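Local coordinates for protein putative S-adenosylmethionine-dependent methyltransferase (Bacteroides thetaiotaomicron, PDB 1WYZ) that is probably an S-adenosylmethionine-dependent methyltransferase of the RsmI-like family, at residues E2-D14 / K114-L126. Residues are numbered along the deposited sequence; the frame is centred on the assembly and turned at random.
Sequences ETALYLLPVTLGD and KVIPLVGPSSIIL
Tyr6 CG stands anti to the carbonyl carbon (chi1 -77°), and Ile116 sets CG1 anti to its backbone N (chi1 161°). This sets the two side chains alongside each other, running in the same direction. Ile116 CG2 sits over one face of the Tyr6 ring, 3.7 Å from its centroid, in a CH-pi contact. Ile116 CD1 reaches the rim at Tyr6 CE1, 3.6 Å away. Leu118 CD2 comes in at the ring's edge by Tyr6 CD1. With an alanine in place of Tyr6, Ile116 CG2 and Leu118 CD2 would probably lose their shared aromatic surface, leaving a gap between the strands' side chains.

The strands 5-8 and 115-117 are parallel neighbours, their short axes 23° apart. Leu5 N donates to Lys114 O at 2.8 Å, almost straight. Ile116 N returns a bond to Leu5 O, and Leu7 N donates to Ile116 O. The last bond, Leu118 N to Leu7 O, is weak at 3.3 Å. Beside Tyr6, Ala4 CB packs on Ile116 CG2. On the opposite face from Tyr6, Leu7 CD2 touches Val115 CG1 at 3.7 Å, the two side chains meeting at a slant.

Past the strands the two segments stay together through prolines and leucines. Pro9 CG lies 3.3 Å from Leu118 O and near Gly120 CA. Leu12 and Pro121 run past one another in opposing directions, with Leu12 CD1 3.4 Å from Pro121 O. Leu12 CD2 reaches Ser123 in helix 123-131, which Ser122 caps with two weak bonds. That helix leads to the mixed sheet, consistent with a two-domain RsmI-like methyltransferase.

Leu126 and Gly120 of the second subunit pack on Pro117 and Val119. Strand 5-8 lies between strand 86-89 and 115-117, the outermost strand of this chain's parallel sheet. Helix 100-110 packs on Leu5, Leu7 and Val115; helix 24-29 lies against Leu8 and Leu118.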
ATOM      1  N   GLU A   2      10.590 -20.056   1.670  1.00 68.28           N
ATOM      2  CA  GLU A   2       9.458 -20.988   1.960  1.00 68.84           C
ATOM      3  C   GLU A   2       9.189 -21.045   3.459  1.00 67.85           C
ATOM      4  O   GLU A   2       8.144 -20.594   3.916  1.00 69.00           O
ATOM      5  CB  GLU A   2       9.778 -22.391   1.435  1.00 55.38           C
ATOM      6  CG  GLU A   2       8.641 -23.400   1.559  1.00 57.43           C
ATOM      7  CD  GLU A   2       7.486 -23.102   0.626  1.00 59.74           C
ATOM      8  OE1 GLU A   2       7.751 -22.789  -0.552  1.00 61.31           O
ATOM      9  OE2 GLU A   2       6.317 -23.191   1.065  1.00 60.60           O
ATOM     10  N   THR A   3      10.123 -21.596   4.228  1.00 51.32           N
ATOM     11  CA  THR A   3       9.929 -21.684   5.670  1.00 49.90           C
ATOM     12  C   THR A   3      10.003 -20.274   6.256  1.00 48.64           C
ATOM     13  O   THR A   3      11.086 -19.697   6.398  1.00 49.74           O
ATOM     14  CB  THR A   3      10.992 -22.604   6.325  1.00 52.25           C
ATOM     15  OG1 THR A   3      10.928 -22.469   7.750  1.00 52.98           O
ATOM     16  CG2 THR A   3      12.385 -22.254   5.834  1.00 53.75           C
ATOM     17  N   ALA A   4       8.834 -19.723   6.578  1.00 53.06           N
ATOM     18  CA  ALA A   4       8.739 -18.373   7.119  1.00 49.31           C
ATOM     19  C   ALA A   4       7.310 -18.011   7.521  1.00 46.24           C
ATOM     20  O   ALA A   4       6.394 -18.825   7.406  1.00 45.81           O
ATOM     21  CB  ALA A   4       9.248 -17.371   6.087  1.00 35.00           C
ATOM     22  N   LEU A   5       7.142 -16.779   8.005  1.00 33.12           N
ATOM     23  CA  LEU A   5       5.840 -16.261   8.403  1.00 30.25           C
ATOM     24  C   LEU A   5       5.299 -15.422   7.245  1.00 29.80           C
ATOM     25  O   LEU A   5       5.705 -14.271   7.039  1.00 26.98           O
ATOM     26  CB  LEU A   5       5.953 -15.394   9.671  1.00 36.21           C
ATOM     27  CG  LEU A   5       4.651 -14.768  10.215  1.00 35.62           C
ATOM     28  CD1 LEU A   5       3.711 -15.865  10.725  1.00 34.38           C
ATOM     29  CD2 LEU A   5       4.966 -13.791  11.335  1.00 31.30           C
ATOM     30  N   TYR A   6       4.396 -16.026   6.483  1.00 34.52           N
ATOM     31  CA  TYR A   6       3.765 -15.385   5.344  1.00 33.65           C
ATOM     32  C   TYR A   6       2.572 -14.540   5.796  1.00 34.53           C
ATOM     33  O   TYR A   6       1.633 -15.055   6.409  1.00 36.67           O
ATOM     34  CB  TYR A   6       3.288 -16.453   4.365  1.00 33.19           C
ATOM     35  CG  TYR A   6       4.386 -17.072   3.518  1.00 33.97           C
ATOM     36  CD1 TYR A   6       4.780 -16.483   2.317  1.00 34.04           C
ATOM     37  CD2 TYR A   6       4.987 -18.273   3.884  1.00 31.78           C
ATOM     38  CE1 TYR A   6       5.736 -17.076   1.496  1.00 31.83           C
ATOM     39  CE2 TYR A   6       5.946 -18.877   3.070  1.00 31.15           C
ATOM     40  CZ  TYR A   6       6.314 -18.273   1.872  1.00 32.85           C
ATOM     41  OH  TYR A   6       7.243 -18.872   1.042  1.00 34.03           O
ATOM     42  N   LEU A   7       2.619 -13.242   5.512  1.00 30.79           N
ATOM     43  CA  LEU A   7       1.534 -12.328   5.863  1.00 29.83           C
ATOM     44  C   LEU A   7       0.503 -12.391   4.745  1.00 31.05           C
ATOM     45  O   LEU A   7       0.683 -11.770   3.705  1.00 31.03           O
ATOM     46  CB  LEU A   7       2.089 -10.913   6.000  1.00 22.91           C
ATOM     47  CG  LEU A   7       2.615 -10.507   7.386  1.00 21.68           C
ATOM     48  CD1 LEU A   7       3.008 -11.716   8.201  1.00 14.66           C
ATOM     49  CD2 LEU A   7       3.777  -9.540   7.214  1.00 19.23           C
ATOM     50  N   LEU A   8      -0.578 -13.134   4.974  1.00 33.83           N
ATOM     51  CA  LEU A   8      -1.631 -13.331   3.966  1.00 36.66           C
ATOM     52  C   LEU A   8      -2.794 -12.330   3.832  1.00 34.96           C
ATOM     53  O   LEU A   8      -3.602 -12.186   4.739  1.00 37.39           O
ATOM     54  CB  LEU A   8      -2.240 -14.723   4.154  1.00 45.13           C
ATOM     55  CG  LEU A   8      -1.240 -15.867   4.302  1.00 45.14           C
ATOM     56  CD1 LEU A   8      -1.996 -17.168   4.501  1.00 45.50           C
ATOM     57  CD2 LEU A   8      -0.353 -15.926   3.061  1.00 46.26           C
ATOM     58  N   PRO A   9      -2.889 -11.626   2.694  1.00 25.54           N
ATOM     59  CA  PRO A   9      -4.009 -10.684   2.571  1.00 25.76           C
ATOM     60  C   PRO A   9      -5.333 -11.298   2.072  1.00 25.13           C
ATOM     61  O   PRO A   9      -5.337 -12.301   1.364  1.00 25.12           O
ATOM     62  CB  PRO A   9      -3.454  -9.604   1.634  1.00 30.72           C
ATOM     63  CG  PRO A   9      -2.387 -10.309   0.840  1.00 28.11           C
ATOM     64  CD  PRO A   9      -1.752 -11.226   1.839  1.00 29.27           C
ATOM     65  N   VAL A  10      -6.453 -10.698   2.463  1.00 37.92           N
ATOM     66  CA  VAL A  10      -7.785 -11.174   2.041  1.00 40.50           C
ATOM     67  C   VAL A  10      -8.474 -10.092   1.204  1.00 41.58           C
ATOM     68  O   VAL A  10      -7.880  -9.047   0.935  1.00 40.48           O
ATOM     69  CB  VAL A  10      -8.704 -11.502   3.260  1.00 30.29           C
ATOM     70  CG1 VAL A  10      -8.093 -12.611   4.109  1.00 28.29           C
ATOM     71  CG2 VAL A  10      -8.924 -10.245   4.096  1.00 28.26           C
ATOM     72  N   THR A  11      -9.722 -10.330   0.808  1.00 37.86           N
ATOM     73  CA  THR A  11     -10.457  -9.354  -0.004  1.00 39.72           C
ATOM     74  C   THR A  11     -10.921  -8.131   0.791  1.00 41.49           C
ATOM     75  O   THR A  11     -11.197  -8.222   1.988  1.00 42.99           O
ATOM     76  CB  THR A  11     -11.720  -9.977  -0.653  1.00 49.82           C
ATOM     77  OG1 THR A  11     -12.617 -10.423   0.371  1.00 50.85           O
ATOM     78  CG2 THR A  11     -11.348 -11.149  -1.552  1.00 48.23           C
ATOM     79  N   LEU A  12     -11.007  -6.990   0.110  1.00 40.49           N
ATOM     80  CA  LEU A  12     -11.451  -5.743   0.724  1.00 41.71           C
ATOM     81  C   LEU A  12     -12.963  -5.807   0.944  1.00 41.81           C
ATOM     82  O   LEU A  12     -13.487  -5.254   1.908  1.00 41.78           O
ATOM     83  CB  LEU A  12     -11.102  -4.551  -0.183  1.00 53.25           C
ATOM     84  CG  LEU A  12     -10.028  -3.527   0.234  1.00 54.06           C
ATOM     85  CD1 LEU A  12      -8.785  -4.222   0.789  1.00 53.39           C
ATOM     86  CD2 LEU A  12      -9.667  -2.669  -0.971  1.00 50.31           C
ATOM     87  N   GLY A  13     -13.664  -6.489   0.046  1.00 39.87           N
ATOM     88  CA  GLY A  13     -15.104  -6.616   0.180  1.00 39.65           C
ATOM     89  C   GLY A  13     -15.592  -7.975  -0.284  1.00 39.06           C
ATOM     90  O   GLY A  13     -14.930  -8.985  -0.071  1.00 38.10           O
ATOM     91  N   ASP A  14     -16.761  -7.992  -0.919  1.00 62.80           N
ATOM     92  CA  ASP A  14     -17.358  -9.219  -1.435  1.00 63.43           C
ATOM     93  C   ASP A  14     -17.060  -9.352  -2.935  1.00 62.84           C
ATOM     94  O   ASP A  14     -17.860  -8.946  -3.781  1.00 61.90           O
ATOM     95  CB  ASP A  14     -18.873  -9.200  -1.187  1.00 68.42           C
ATOM     96  CG  ASP A  14     -19.611 -10.264  -1.982  1.00 71.11           C
ATOM     97  OD1 ASP A  14     -19.196 -11.438  -1.927  1.00 72.08           O
ATOM     98  OD2 ASP A  14     -20.607  -9.927  -2.659  1.00 71.52           O
ATOM     99  N   LYS A 114      12.010 -15.345   9.668  1.00 27.63           N
ATOM    100  CA  LYS A 114      11.769 -14.834   8.316  1.00 27.71           C
ATOM    101  C   LYS A 114      10.310 -14.435   8.106  1.00 27.92           C
ATOM    102  O   LYS A 114       9.386 -15.203   8.380  1.00 25.24           O
ATOM    103  CB  LYS A 114      12.160 -15.882   7.263  1.00 38.63           C
ATOM    104  CG  LYS A 114      11.862 -15.479   5.829  1.00 38.47           C
ATOM    105  CD  LYS A 114      12.608 -14.225   5.473  1.00 42.13           C
ATOM    106  CE  LYS A 114      12.599 -13.990   3.984  1.00 44.65           C
ATOM    107  NZ  LYS A 114      13.226 -15.133   3.272  1.00 47.95           N
ATOM    108  N   VAL A 115      10.124 -13.225   7.596  1.00 37.71           N
ATOM    109  CA  VAL A 115       8.800 -12.684   7.339  1.00 36.79           C
ATOM    110  C   VAL A 115       8.699 -12.334   5.854  1.00 37.17           C
ATOM    111  O   VAL A 115       9.635 -11.777   5.265  1.00 35.26           O
ATOM    112  CB  VAL A 115       8.566 -11.397   8.176  1.00 25.55           C
ATOM    113  CG1 VAL A 115       7.157 -10.853   7.953  1.00 25.03           C
ATOM    114  CG2 VAL A 115       8.802 -11.697   9.632  1.00 24.56           C
ATOM    115  N   ILE A 116       7.571 -12.675   5.245  1.00 28.72           N
ATOM    116  CA  ILE A 116       7.376 -12.372   3.843  1.00 30.02           C
ATOM    117  C   ILE A 116       5.923 -11.997   3.558  1.00 29.19           C
ATOM    118  O   ILE A 116       5.003 -12.792   3.747  1.00 28.20           O
ATOM    119  CB  ILE A 116       7.874 -13.558   2.969  1.00 41.92           C
ATOM    120  CG1 ILE A 116       7.264 -13.489   1.574  1.00 43.29           C
ATOM    121  CG2 ILE A 116       7.610 -14.865   3.671  1.00 41.12           C
ATOM    122  CD1 ILE A 116       7.925 -14.393   0.536  1.00 47.00           C
ATOM    123  N   PRO A 117       5.701 -10.746   3.127  1.00 32.16           N
ATOM    124  CA  PRO A 117       4.362 -10.239   2.816  1.00 30.26           C
ATOM    125  C   PRO A 117       3.952 -10.551   1.364  1.00 29.70           C
ATOM    126  O   PRO A 117       4.754 -10.408   0.445  1.00 27.19           O
ATOM    127  CB  PRO A 117       4.518  -8.741   3.057  1.00 24.28           C
ATOM    128  CG  PRO A 117       5.887  -8.487   2.452  1.00 24.01           C
ATOM    129  CD  PRO A 117       6.713  -9.678   2.973  1.00 23.74           C
ATOM    130  N   LEU A 118       2.713 -10.988   1.163  1.00 36.46           N
ATOM    131  CA  LEU A 118       2.250 -11.289  -0.188  1.00 37.19           C
ATOM    132  C   LEU A 118       1.350 -10.163  -0.697  1.00 36.89           C
ATOM    133  O   LEU A 118       0.707  -9.468   0.095  1.00 36.43           O
ATOM    134  CB  LEU A 118       1.506 -12.629  -0.215  1.00 25.45           C
ATOM    135  CG  LEU A 118       2.293 -13.856   0.255  1.00 26.08           C
ATOM    136  CD1 LEU A 118       1.491 -15.116  -0.068  1.00 24.20           C
ATOM    137  CD2 LEU A 118       3.660 -13.919  -0.433  1.00 24.86           C
ATOM    138  N   VAL A 119       1.308  -9.981  -2.013  1.00 28.60           N
ATOM    139  CA  VAL A 119       0.507  -8.918  -2.605  1.00 29.68           C
ATOM    140  C   VAL A 119      -0.994  -9.060  -2.364  1.00 29.09           C
ATOM    141  O   VAL A 119      -1.563 -10.144  -2.451  1.00 29.36           O
ATOM    142  CB  VAL A 119       0.768  -8.811  -4.117  1.00 31.37           C
ATOM    143  CG1 VAL A 119      -0.054  -7.682  -4.705  1.00 33.73           C
ATOM    144  CG2 VAL A 119       2.242  -8.561  -4.371  1.00 32.96           C
ATOM    145  N   GLY A 120      -1.633  -7.943  -2.055  1.00 33.70           N
ATOM    146  CA  GLY A 120      -3.054  -7.981  -1.806  1.00 35.51           C
ATOM    147  C   GLY A 120      -3.674  -6.622  -2.017  1.00 35.72           C
ATOM    148  O   GLY A 120      -2.961  -5.630  -2.185  1.00 36.84           O
ATOM    149  N   PRO A 121      -5.006  -6.541  -2.025  1.00 27.99           N
ATOM    150  CA  PRO A 121      -5.584  -5.221  -2.229  1.00 28.76           C
ATOM    151  C   PRO A 121      -5.360  -4.364  -0.986  1.00 29.69           C
ATOM    152  O   PRO A 121      -5.483  -4.842   0.146  1.00 29.09           O
ATOM    153  CB  PRO A 121      -7.055  -5.536  -2.482  1.00 30.68           C
ATOM    154  CG  PRO A 121      -7.300  -6.674  -1.545  1.00 29.96           C
ATOM    155  CD  PRO A 121      -6.045  -7.538  -1.719  1.00 29.91           C
ATOM    156  N   SER A 122      -4.982  -3.109  -1.209  1.00 34.53           N
ATOM    157  CA  SER A 122      -4.772  -2.144  -0.134  1.00 33.76           C
ATOM    158  C   SER A 122      -5.579  -0.921  -0.523  1.00 34.74           C
ATOM    159  O   SER A 122      -5.278  -0.263  -1.528  1.00 35.57           O
ATOM    160  CB  SER A 122      -3.299  -1.739  -0.005  1.00 33.36           C
ATOM    161  OG  SER A 122      -3.161  -0.589   0.829  1.00 32.93           O
ATOM    162  N   SER A 123      -6.611  -0.621   0.255  1.00 26.02           N
ATOM    163  CA  SER A 123      -7.435   0.537  -0.037  1.00 26.44           C
ATOM    164  C   SER A 123      -6.562   1.779   0.053  1.00 26.62           C
ATOM    165  O   SER A 123      -6.868   2.799  -0.549  1.00 26.54           O
ATOM    166  CB  SER A 123      -8.596   0.626   0.955  1.00 36.07           C
ATOM    167  OG  SER A 123      -8.122   0.582   2.276  1.00 35.45           O
ATOM    168  N   ILE A 124      -5.467   1.690   0.800  1.00 36.04           N
ATOM    169  CA  ILE A 124      -4.572   2.824   0.922  1.00 34.49           C
ATOM    170  C   ILE A 124      -3.841   3.152  -0.387  1.00 34.69           C
ATOM    171  O   ILE A 124      -3.954   4.279  -0.866  1.00 33.61           O
ATOM    172  CB  ILE A 124      -3.562   2.613   2.073  1.00 50.29           C
ATOM    173  CG1 ILE A 124      -4.258   2.853   3.409  1.00 49.46           C
ATOM    174  CG2 ILE A 124      -2.396   3.604   1.961  1.00 53.67           C
ATOM    175  CD1 ILE A 124      -5.196   1.734   3.854  1.00 63.74           C
ATOM    176  N   ILE A 125      -3.118   2.193  -0.980  1.00 33.90           N
ATOM    177  CA  ILE A 125      -2.400   2.499  -2.232  1.00 35.46           C
ATOM    178  C   ILE A 125      -3.326   2.579  -3.447  1.00 33.65           C
ATOM    179  O   ILE A 125      -3.075   3.357  -4.364  1.00 33.27           O
ATOM    180  CB  ILE A 125      -1.269   1.480  -2.568  1.00 52.76           C
ATOM    181  CG1 ILE A 125      -1.870   0.210  -3.156  1.00 54.67           C
ATOM    182  CG2 ILE A 125      -0.447   1.159  -1.318  1.00 54.95           C
ATOM    183  CD1 ILE A 125      -0.889  -0.677  -3.909  1.00 51.49           C
ATOM    184  N   LEU A 126      -4.384   1.769  -3.464  1.00 30.29           N
ATOM    185  CA  LEU A 126      -5.337   1.804  -4.566  1.00 27.97           C
ATOM    186  C   LEU A 126      -5.956   3.204  -4.626  1.00 28.53           C
ATOM    187  O   LEU A 126      -6.145   3.766  -5.716  1.00 27.11           O
ATOM    188  CB  LEU A 126      -6.424   0.740  -4.369  1.00 24.00           C
ATOM    189  CG  LEU A 126      -5.962  -0.690  -4.693  1.00 26.46           C
ATOM    190  CD1 LEU A 126      -6.976  -1.723  -4.194  1.00 23.03           C
ATOM    191  CD2 LEU A 126      -5.740  -0.825  -6.208  1.00 23.56           C
TER